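Local coordinates for protein glutathione S-transferase (Cupriavidus metallidurans, PDB 4MK3) that probably acts as a glutathione transferase, joining glutathione to electrophilic substrates, and binds the oxidised derivative glutathione sulfinic acid in its pocket, at residues D84-A89 / L118-L123; T162-K167 / H202-A207; E210-E213 / S217-D220. All coordinates share one frame; numbering follows the deposited sequence.

Contact 1: residues D84-A89 / L118-L123; sequences DSRVIA and LADGLL. With GSF (L-gamma-glutamyl-3-sulfino-L-alanylglycine), chain E.
Arg86 and Asp120 form a salt bridge across the seam of the glutathione transferase fold, joining the start of helix 85-94, in the glutathione-binding N-terminal domain, to the middle of long helix 106-134 in the helical domain. From CB the Arg86 chain turns so that CG lies anti to its own carbonyl carbon (chi1 -59°) and then runs extended to NE. Its CG already lies 3.3 Å from Asp120 OD2, and CD passes the same oxygen at 3.7 Å. NE makes the bond, Arg86 NE to Asp120 OD2 at 3.1 Å, bent to 148° at the hydrogen, on the oxygen's anti side and tilted out of the carboxylate plane. No second bond joins the pair, and the guanidinium and carboxylate planes are turned 40° apart, so it is not a flat two-point pairing. Beyond CZ, NH2 runs alongside Asp120, 4.1 Å from its CB, without bonding to it. NH1 crosses the dimer interface to Asp84 OD1 of the second subunit, while Lys36 forms a further salt bridge to Asp120 OD2. On the ligand side, Asp84, the N-cap of helix 85-94, accepts a weak bond from Arg86 N through OD1 and, through OD2, the ligand amine N1 at 2.9 Å. Ser85 grips the gamma-glutamyl carboxylate twice: its backbone N donates to O11 at 2.9 Å, and its OG donates to O12 at 2.7 Å.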
loop_
_atom_site.group_PDB
_atom_site.type_symbol
_atom_site.label_atom_id
_atom_site.label_comp_id
_atom_site.label_asym_id
_atom_site.label_seq_id
_atom_site.Cartn_x
_atom_site.Cartn_y
_atom_site.Cartn_z
ATOM N N ASP A 84 -3.015 -6.286 3.346
ATOM C CA ASP A 84 -3.868 -5.165 3.752
ATOM C C ASP A 84 -5.131 -5.082 2.884
ATOM O O ASP A 84 -5.530 -6.071 2.271
ATOM C CB ASP A 84 -3.023 -3.877 3.687
ATOM C CG ASP A 84 -2.618 -3.493 2.271
ATOM O OD1 ASP A 84 -2.848 -4.262 1.332
ATOM O OD2 ASP A 84 -2.057 -2.394 2.120
ATOM N N SER A 85 -5.765 -3.904 2.823
ATOM C CA SER A 85 -7.028 -3.775 2.093
ATOM C C SER A 85 -6.925 -4.169 0.638
ATOM O O SER A 85 -7.866 -4.703 0.087
ATOM C CB SER A 85 -7.600 -2.360 2.217
ATOM O OG SER A 85 -6.836 -1.396 1.464
ATOM N N ARG A 86 -5.798 -3.898 0.003
ATOM C CA ARG A 86 -5.652 -4.252 -1.411
ATOM C C ARG A 86 -5.594 -5.748 -1.612
ATOM O O ARG A 86 -6.162 -6.288 -2.574
ATOM C CB ARG A 86 -4.382 -3.666 -1.988
ATOM C CG ARG A 86 -4.306 -2.219 -1.901
ATOM C CD ARG A 86 -3.212 -1.779 -2.865
ATOM N NE ARG A 86 -2.771 -0.467 -2.556
ATOM C CZ ARG A 86 -1.699 0.086 -3.101
ATOM N NH1 ARG A 86 -0.981 -0.599 -3.987
ATOM N NH2 ARG A 86 -1.375 1.333 -2.770
ATOM N N VAL A 87 -4.911 -6.431 -0.694
ATOM C CA VAL A 87 -4.786 -7.872 -0.772
ATOM C C VAL A 87 -6.132 -8.542 -0.498
ATOM O O VAL A 87 -6.514 -9.508 -1.153
ATOM C CB VAL A 87 -3.720 -8.362 0.249
ATOM C CG1 VAL A 87 -3.593 -9.878 0.223
ATOM C CG2 VAL A 87 -2.382 -7.727 -0.061
ATOM N N ILE A 88 -6.867 -8.011 0.471
ATOM C CA ILE A 88 -8.188 -8.528 0.788
ATOM C C ILE A 88 -9.159 -8.305 -0.375
ATOM O O ILE A 88 -9.905 -9.210 -0.755
ATOM C CB ILE A 88 -8.741 -7.865 2.051
ATOM C CG1 ILE A 88 -7.844 -8.175 3.264
ATOM C CG2 ILE A 88 -10.179 -8.324 2.293
ATOM C CD1 ILE A 88 -8.133 -7.248 4.448
ATOM N N ALA A 89 -9.123 -7.113 -0.957
ATOM C CA ALA A 89 -10.005 -6.824 -2.094
ATOM C C ALA A 89 -9.749 -7.752 -3.277
ATOM O O ALA A 89 -10.684 -8.289 -3.872
ATOM C CB ALA A 89 -9.877 -5.362 -2.511
ATOM N N LEU A 118 -3.871 5.241 -6.266
ATOM C CA LEU A 118 -4.087 6.677 -6.189
ATOM C C LEU A 118 -5.053 7.008 -5.061
ATOM O O LEU A 118 -4.805 7.908 -4.253
ATOM C CB LEU A 118 -4.618 7.200 -7.524
ATOM C CG LEU A 118 -4.971 8.678 -7.622
ATOM C CD1 LEU A 118 -3.795 9.565 -7.230
ATOM C CD2 LEU A 118 -5.465 8.984 -9.024
ATOM N N ALA A 119 -6.173 6.299 -4.999
ATOM C CA ALA A 119 -7.164 6.521 -3.953
ATOM C C ALA A 119 -6.611 6.203 -2.565
ATOM O O ALA A 119 -6.780 6.970 -1.618
ATOM C CB ALA A 119 -8.406 5.710 -4.236
ATOM N N ASP A 120 -5.931 5.073 -2.452
ATOM C CA ASP A 120 -5.354 4.656 -1.179
ATOM C C ASP A 120 -4.287 5.665 -0.750
ATOM O O ASP A 120 -4.119 5.933 0.436
ATOM C CB ASP A 120 -4.696 3.274 -1.326
ATOM C CG ASP A 120 -5.686 2.093 -1.311
ATOM O OD1 ASP A 120 -6.919 2.292 -1.258
ATOM O OD2 ASP A 120 -5.187 0.948 -1.341
ATOM N N GLY A 121 -3.542 6.192 -1.711
ATOM C CA GLY A 121 -2.526 7.199 -1.405
ATOM C C GLY A 121 -3.088 8.503 -0.902
ATOM O O GLY A 121 -2.508 9.163 -0.009
ATOM N N LEU A 122 -4.213 8.915 -1.468
ATOM C CA LEU A 122 -4.953 10.067 -0.963
ATOM C C LEU A 122 -5.347 9.781 0.503
ATOM O O LEU A 122 -5.125 10.620 1.397
ATOM C CB LEU A 122 -6.172 10.338 -1.854
ATOM C CG LEU A 122 -6.999 11.568 -1.503
ATOM C CD1 LEU A 122 -7.897 11.940 -2.673
ATOM C CD2 LEU A 122 -7.865 11.386 -0.255
ATOM N N LEU A 123 -5.902 8.596 0.765
ATOM C CA LEU A 123 -6.228 8.207 2.131
ATOM C C LEU A 123 -5.017 8.198 3.060
ATOM O O LEU A 123 -5.124 8.647 4.205
ATOM C CB LEU A 123 -6.898 6.830 2.151
ATOM C CG LEU A 123 -8.299 6.788 1.523
ATOM C CD1 LEU A 123 -8.816 5.355 1.541
ATOM C CD2 LEU A 123 -9.240 7.700 2.228
HETATM C CB1 GSF E . -3.712 0.853 5.594
HETATM C CG1 GSF E . -4.763 0.586 6.663
HETATM C CD1 GSF E . -4.695 1.579 7.804
HETATM O OE1 GSF E . -3.794 2.382 7.945
HETATM C C1 GSF E . -4.595 -0.821 3.987
HETATM O O11 GSF E . -5.477 -1.539 4.522
HETATM O O12 GSF E . -4.740 -0.458 2.789
HETATM N N1 GSF E . -2.261 -0.138 3.895
HETATM C CA1 GSF E . -3.389 -0.400 4.785
HETATM N N2 GSF E . -5.752 1.549 8.701
HETATM C CA2 GSF E . -5.761 2.403 9.841
HETATM C CB2 GSF E . -7.163 2.613 10.309
HETATM S SG2 GSF E . -8.085 3.744 9.329
HETATM O O1S GSF E . -9.162 4.254 10.195
HETATM O O2S GSF E . -8.603 3.028 8.127
HETATM C C2 GSF E . -5.122 1.712 11.026
HETATM O O2 GSF E . -5.432 0.561 11.320
HETATM N N3 GSF E . -4.192 2.434 11.767
HETATM C CA3 GSF E . -3.605 1.841 12.934
HETATM C C3 GSF E . -2.096 2.097 13.019
HETATM O O31 GSF E . -1.505 1.821 14.107
HETATM O O32 GSF E . -1.457 2.565 12.053
#

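Contact 2: residues T162-K167 / H202-A207; sequences TGLADK and HPNLVA
Ala165 and Asn204 bring their CA atoms to 7.0 Å where helix 143-164 gives way to a type II' beta turn, Leu164 to Lys167, with Ala165 at positive phi (51°), facing the first turn of helix 203-212. Both elements belong to the all-helical C-terminal domain, and the contact ties the end of one helix to the beginning of another. Its polar link is Asn204 ND2 to Ala165 O at 2.9 Å. The bond is nearly straight, 172° at the hydrogen; it arrives in the carbonyl plane on a lone pair, and the acceptor also lies close to the plane of the amide. Asn204 adopts chi1 66°, which sets CG between its backbone N and carbonyl carbon and carries the amide across to the turn. The other end of the same amide, OD1, is hydrogen-bonded to Ser161 OG, one turn back on helix 143-164, so both polar atoms of the group are engaged and its rotation is fixed. Leu164 packs beside the amide, its CB 3.9 Å from Asn204 ND2 and its CD2 3.7 Å from Asn204 O; the apolar contact proper is Leu164 CD2 to Leu205 CD2 at 4.0 Å. On the turn itself, Lys167 NZ donates to Gly163 O at 2.9 Å and also to Cys170 O, holding the chain just beyond the helix. A leucine in place of Asn204 would probably leave Ala165 O and Ser161 OG without their amide partner, so that helix 203-212 loses this polar tie to the turn. The chemistry implies that direction comes from the amide, which bonds to both the helix and the turn, while the two leucines add undirected apolar contact beside it.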
loop_
_atom_site.group_PDB
_atom_site.type_symbol
_atom_site.label_atom_id
_atom_site.label_comp_id
_atom_site.label_asym_id
_atom_site.label_seq_id
_atom_site.Cartn_x
_atom_site.Cartn_y
_atom_site.Cartn_z
ATOM N N THR A 162 -8.687 14.484 -13.627
ATOM C CA THR A 162 -8.067 14.389 -14.958
ATOM C C THR A 162 -8.242 12.977 -15.538
ATOM O O THR A 162 -8.587 12.810 -16.718
ATOM C CB THR A 162 -6.596 14.780 -14.872
ATOM O OG1 THR A 162 -6.526 16.172 -14.527
ATOM C CG2 THR A 162 -5.893 14.587 -16.236
ATOM N N GLY A 163 -8.059 11.972 -14.690
ATOM C CA GLY A 163 -8.148 10.577 -15.112
ATOM C C GLY A 163 -9.549 10.137 -15.463
ATOM O O GLY A 163 -9.748 9.391 -16.425
ATOM N N LEU A 164 -10.531 10.551 -14.676
ATOM C CA LEU A 164 -11.923 10.198 -14.938
ATOM C C LEU A 164 -12.385 10.900 -16.208
ATOM O O LEU A 164 -13.142 10.333 -16.998
ATOM C CB LEU A 164 -12.811 10.572 -13.757
ATOM C CG LEU A 164 -14.303 10.387 -13.930
ATOM C CD1 LEU A 164 -14.653 8.892 -14.152
ATOM C CD2 LEU A 164 -15.076 10.916 -12.733
ATOM N N ALA A 165 -11.982 12.151 -16.361
ATOM C CA ALA A 165 -12.361 12.956 -17.503
ATOM C C ALA A 165 -13.877 12.905 -17.704
ATOM O O ALA A 165 -14.622 13.135 -16.749
ATOM C CB ALA A 165 -11.580 12.534 -18.731
ATOM N N ASP A 166 -14.318 12.582 -18.923
ATOM C CA ASP A 166 -15.738 12.585 -19.299
ATOM C C ASP A 166 -16.380 11.186 -19.217
ATOM O O ASP A 166 -17.546 10.991 -19.578
ATOM C CB ASP A 166 -15.876 13.137 -20.721
ATOM C CG ASP A 166 -15.349 14.539 -20.846
ATOM O OD1 ASP A 166 -15.520 15.309 -19.874
ATOM O OD2 ASP A 166 -14.742 14.847 -21.889
ATOM N N LYS A 167 -15.613 10.216 -18.742
ATOM C CA LYS A 167 -16.051 8.824 -18.724
ATOM C C LYS A 167 -17.136 8.568 -17.686
ATOM O O LYS A 167 -17.270 9.284 -16.708
ATOM C CB LYS A 167 -14.853 7.901 -18.445
ATOM C CG LYS A 167 -13.848 7.813 -19.566
ATOM C CD LYS A 167 -12.625 6.978 -19.158
ATOM C CE LYS A 167 -11.685 7.754 -18.220
ATOM N NZ LYS A 167 -10.431 6.977 -17.892
ATOM N N HIS A 202 -14.085 20.145 -8.717
ATOM C CA HIS A 202 -14.095 19.042 -9.678
ATOM C C HIS A 202 -15.498 18.513 -9.938
ATOM O O HIS A 202 -15.908 17.514 -9.355
ATOM C CB HIS A 202 -13.197 17.905 -9.190
ATOM C CG HIS A 202 -11.808 18.331 -8.824
ATOM N ND1 HIS A 202 -10.922 18.861 -9.738
ATOM C CD2 HIS A 202 -11.144 18.270 -7.643
ATOM C CE1 HIS A 202 -9.776 19.125 -9.131
ATOM N NE2 HIS A 202 -9.889 18.788 -7.859
ATOM N N PRO A 203 -16.232 19.168 -10.850
ATOM C CA PRO A 203 -17.605 18.752 -11.137
ATOM C C PRO A 203 -17.714 17.307 -11.576
ATOM O O PRO A 203 -18.701 16.651 -11.228
ATOM C CB PRO A 203 -18.016 19.681 -12.274
ATOM C CG PRO A 203 -17.245 20.907 -12.045
ATOM C CD PRO A 203 -15.914 20.450 -11.502
ATOM N N ASN A 204 -16.731 16.784 -12.301
ATOM C CA ASN A 204 -16.886 15.396 -12.722
ATOM C C ASN A 204 -16.834 14.408 -11.555
ATOM O O ASN A 204 -17.512 13.387 -11.585
ATOM C CB ASN A 204 -15.937 15.005 -13.864
ATOM C CG ASN A 204 -14.499 15.023 -13.485
ATOM O OD1 ASN A 204 -14.077 15.635 -12.485
ATOM N ND2 ASN A 204 -13.694 14.362 -14.306
ATOM N N LEU A 205 -16.046 14.712 -10.530
ATOM C CA LEU A 205 -16.015 13.893 -9.323
ATOM C C LEU A 205 -17.313 14.009 -8.541
ATOM O O LEU A 205 -17.750 13.024 -7.942
ATOM C CB LEU A 205 -14.831 14.288 -8.460
ATOM C CG LEU A 205 -13.455 14.032 -9.087
ATOM C CD1 LEU A 205 -12.391 14.362 -8.059
ATOM C CD2 LEU A 205 -13.266 12.610 -9.577
ATOM N N VAL A 206 -17.925 15.192 -8.529
ATOM C CA VAL A 206 -19.229 15.351 -7.894
ATOM C C VAL A 206 -20.270 14.443 -8.560
ATOM O O VAL A 206 -21.027 13.748 -7.878
ATOM C CB VAL A 206 -19.684 16.803 -7.905
ATOM C CG1 VAL A 206 -21.091 16.940 -7.351
ATOM C CG2 VAL A 206 -18.703 17.641 -7.112
ATOM N N ALA A 207 -20.296 14.427 -9.892
ATOM C CA ALA A 207 -21.269 13.605 -10.597
ATOM C C ALA A 207 -21.010 12.120 -10.322
ATOM O O ALA A 207 -21.936 11.336 -10.114
ATOM C CB ALA A 207 -21.217 13.913 -12.093
#

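Contact 3: residues E210-E213 / S217-D220; sequences EKIE and SFID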
loop_
_atom_site.group_PDB
_atom_site.type_symbol
_atom_site.label_atom_id
_atom_site.label_comp_id
_atom_site.label_asym_id
_atom_site.label_seq_id
_atom_site.Cartn_x
_atom_site.Cartn_y
_atom_site.Cartn_z
ATOM N N GLU A 210 -22.138 11.294 -6.679
ATOM C CA GLU A 210 -23.593 11.283 -6.563
ATOM C C GLU A 210 -24.161 9.960 -7.051
ATOM O O GLU A 210 -25.122 9.432 -6.486
ATOM C CB GLU A 210 -24.190 12.450 -7.345
ATOM C CG GLU A 210 -23.991 13.794 -6.660
ATOM C CD GLU A 210 -24.778 14.913 -7.316
ATOM O OE1 GLU A 210 -24.690 16.061 -6.829
ATOM O OE2 GLU A 210 -25.487 14.640 -8.308
ATOM N N LYS A 211 -23.546 9.405 -8.083
ATOM C CA LYS A 211 -23.972 8.120 -8.615
ATOM C C LYS A 211 -23.542 6.962 -7.714
ATOM O O LYS A 211 -24.333 6.080 -7.372
ATOM C CB LYS A 211 -23.377 7.942 -10.006
ATOM C CG LYS A 211 -23.735 6.655 -10.664
ATOM C CD LYS A 211 -23.372 6.699 -12.141
ATOM C CE LYS A 211 -21.876 6.863 -12.356
ATOM N NZ LYS A 211 -21.559 6.544 -13.776
ATOM N N ILE A 212 -22.275 6.942 -7.327
ATOM C CA ILE A 212 -21.773 5.787 -6.624
ATOM C C ILE A 212 -22.445 5.660 -5.258
ATOM O O ILE A 212 -22.658 4.538 -4.766
ATOM C CB ILE A 212 -20.237 5.793 -6.544
ATOM C CG1 ILE A 212 -19.721 4.348 -6.398
ATOM C CG2 ILE A 212 -19.765 6.705 -5.437
ATOM C CD1 ILE A 212 -18.224 4.267 -6.471
ATOM N N GLU A 213 -22.821 6.780 -4.641
ATOM C CA GLU A 213 -23.379 6.722 -3.295
ATOM C C GLU A 213 -24.817 6.193 -3.299
ATOM O O GLU A 213 -25.383 5.930 -2.240
ATOM C CB GLU A 213 -23.298 8.080 -2.609
ATOM C CG GLU A 213 -24.274 9.087 -3.155
ATOM C CD GLU A 213 -24.014 10.492 -2.660
ATOM O OE1 GLU A 213 -23.005 10.719 -1.955
ATOM O OE2 GLU A 213 -24.829 11.370 -2.987
ATOM N N SER A 217 -24.171 -1.036 -1.807
ATOM C CA SER A 217 -22.958 -1.273 -1.048
ATOM C C SER A 217 -22.459 -0.025 -0.322
ATOM O O SER A 217 -21.915 -0.112 0.777
ATOM C CB SER A 217 -21.888 -1.807 -1.984
ATOM O OG SER A 217 -21.646 -0.834 -3.001
ATOM N N PHE A 218 -22.598 1.135 -0.949
ATOM C CA PHE A 218 -22.257 2.391 -0.300
ATOM C C PHE A 218 -23.292 2.792 0.746
ATOM O O PHE A 218 -22.940 3.192 1.862
ATOM C CB PHE A 218 -22.028 3.499 -1.347
ATOM C CG PHE A 218 -20.625 3.487 -1.918
ATOM C CD1 PHE A 218 -20.263 2.562 -2.866
ATOM C CD2 PHE A 218 -19.674 4.364 -1.442
ATOM C CE1 PHE A 218 -18.962 2.533 -3.367
ATOM C CE2 PHE A 218 -18.368 4.337 -1.926
ATOM C CZ PHE A 218 -18.022 3.405 -2.883
ATOM N N ILE A 219 -24.577 2.690 0.398
ATOM C CA ILE A 219 -25.659 3.014 1.329
ATOM C C ILE A 219 -25.498 2.263 2.659
ATOM O O ILE A 219 -25.726 2.810 3.722
ATOM C CB ILE A 219 -27.010 2.640 0.686
ATOM C CG1 ILE A 219 -27.341 3.607 -0.458
ATOM C CG2 ILE A 219 -28.126 2.626 1.718
ATOM C CD1 ILE A 219 -28.478 3.132 -1.332
ATOM N N ASP A 220 -25.118 0.993 2.575
ATOM C CA ASP A 220 -25.038 0.153 3.752
ATOM C C ASP A 220 -23.760 0.342 4.570
ATOM O O ASP A 220 -23.659 -0.208 5.647
ATOM C CB ASP A 220 -25.153 -1.332 3.358
ATOM C CG ASP A 220 -26.559 -1.731 2.941
ATOM O OD1 ASP A 220 -27.515 -1.084 3.390
ATOM O OD2 ASP A 220 -26.680 -2.726 2.190
#
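Phe218 O is gripped by two groups: Arg35 NH2 donates a hydrogen bond from helix 32-44, and Thr221 OG1 adds a weak one, while the ring of the same residue packs back on Ile212. In glutathione transferase terms, this is the C-terminal end of the helical domain, where helix 203-212 passes through a short link into helix 216-219, which lies against the N-terminal domain. No hydrogen bond joins 210-213 to 217-220; the CA atoms of Glu213 and Phe218 stand 5.4 Å apart, and the contact rests on van der Waals touch, mainly between carbons. Ile212 has CG1 anti to its backbone N (chi1 -154°), which brings that branch to Phe218 CE1 at 3.6 Å. Ile212 CD1 extends the touch to Phe218 CZ at 3.7 Å, and CG2 stands over one face of the ring. Ile212 and Phe218 also share a neighbour, Tyr175, and Phe218 reaches Val39 on helix 32-44, in keeping with their burial. Nearer the backbone, Phe218 CB lies 3.6 Å from Ile212 O and 4.0 Å from Glu213 CA. On the solvent side, Ile219 CG1 rests against Glu213 O at 3.5 Å.

Overall arrangement
Contact 1 is the innermost, its centre about 6 Å from that of the chain, against about 18 Å for contact 2 and 14 Å for contact 3, both only partly buried. Its chemistry is ionic; it lies beside the ligand and takes part in the dimer interface, whereas no other chain of the assembly touches contacts 2 and 3. Those two share helix 203-212: contact 2 secures its start by an amide, contact 3 its end by apolar packing, with centres about 17 Å apart. Both join parts of the helical domain, but helix 32-44 of the N-terminal domain recurs, supplying Lys36 to contact 1 and Arg35 to contact 3.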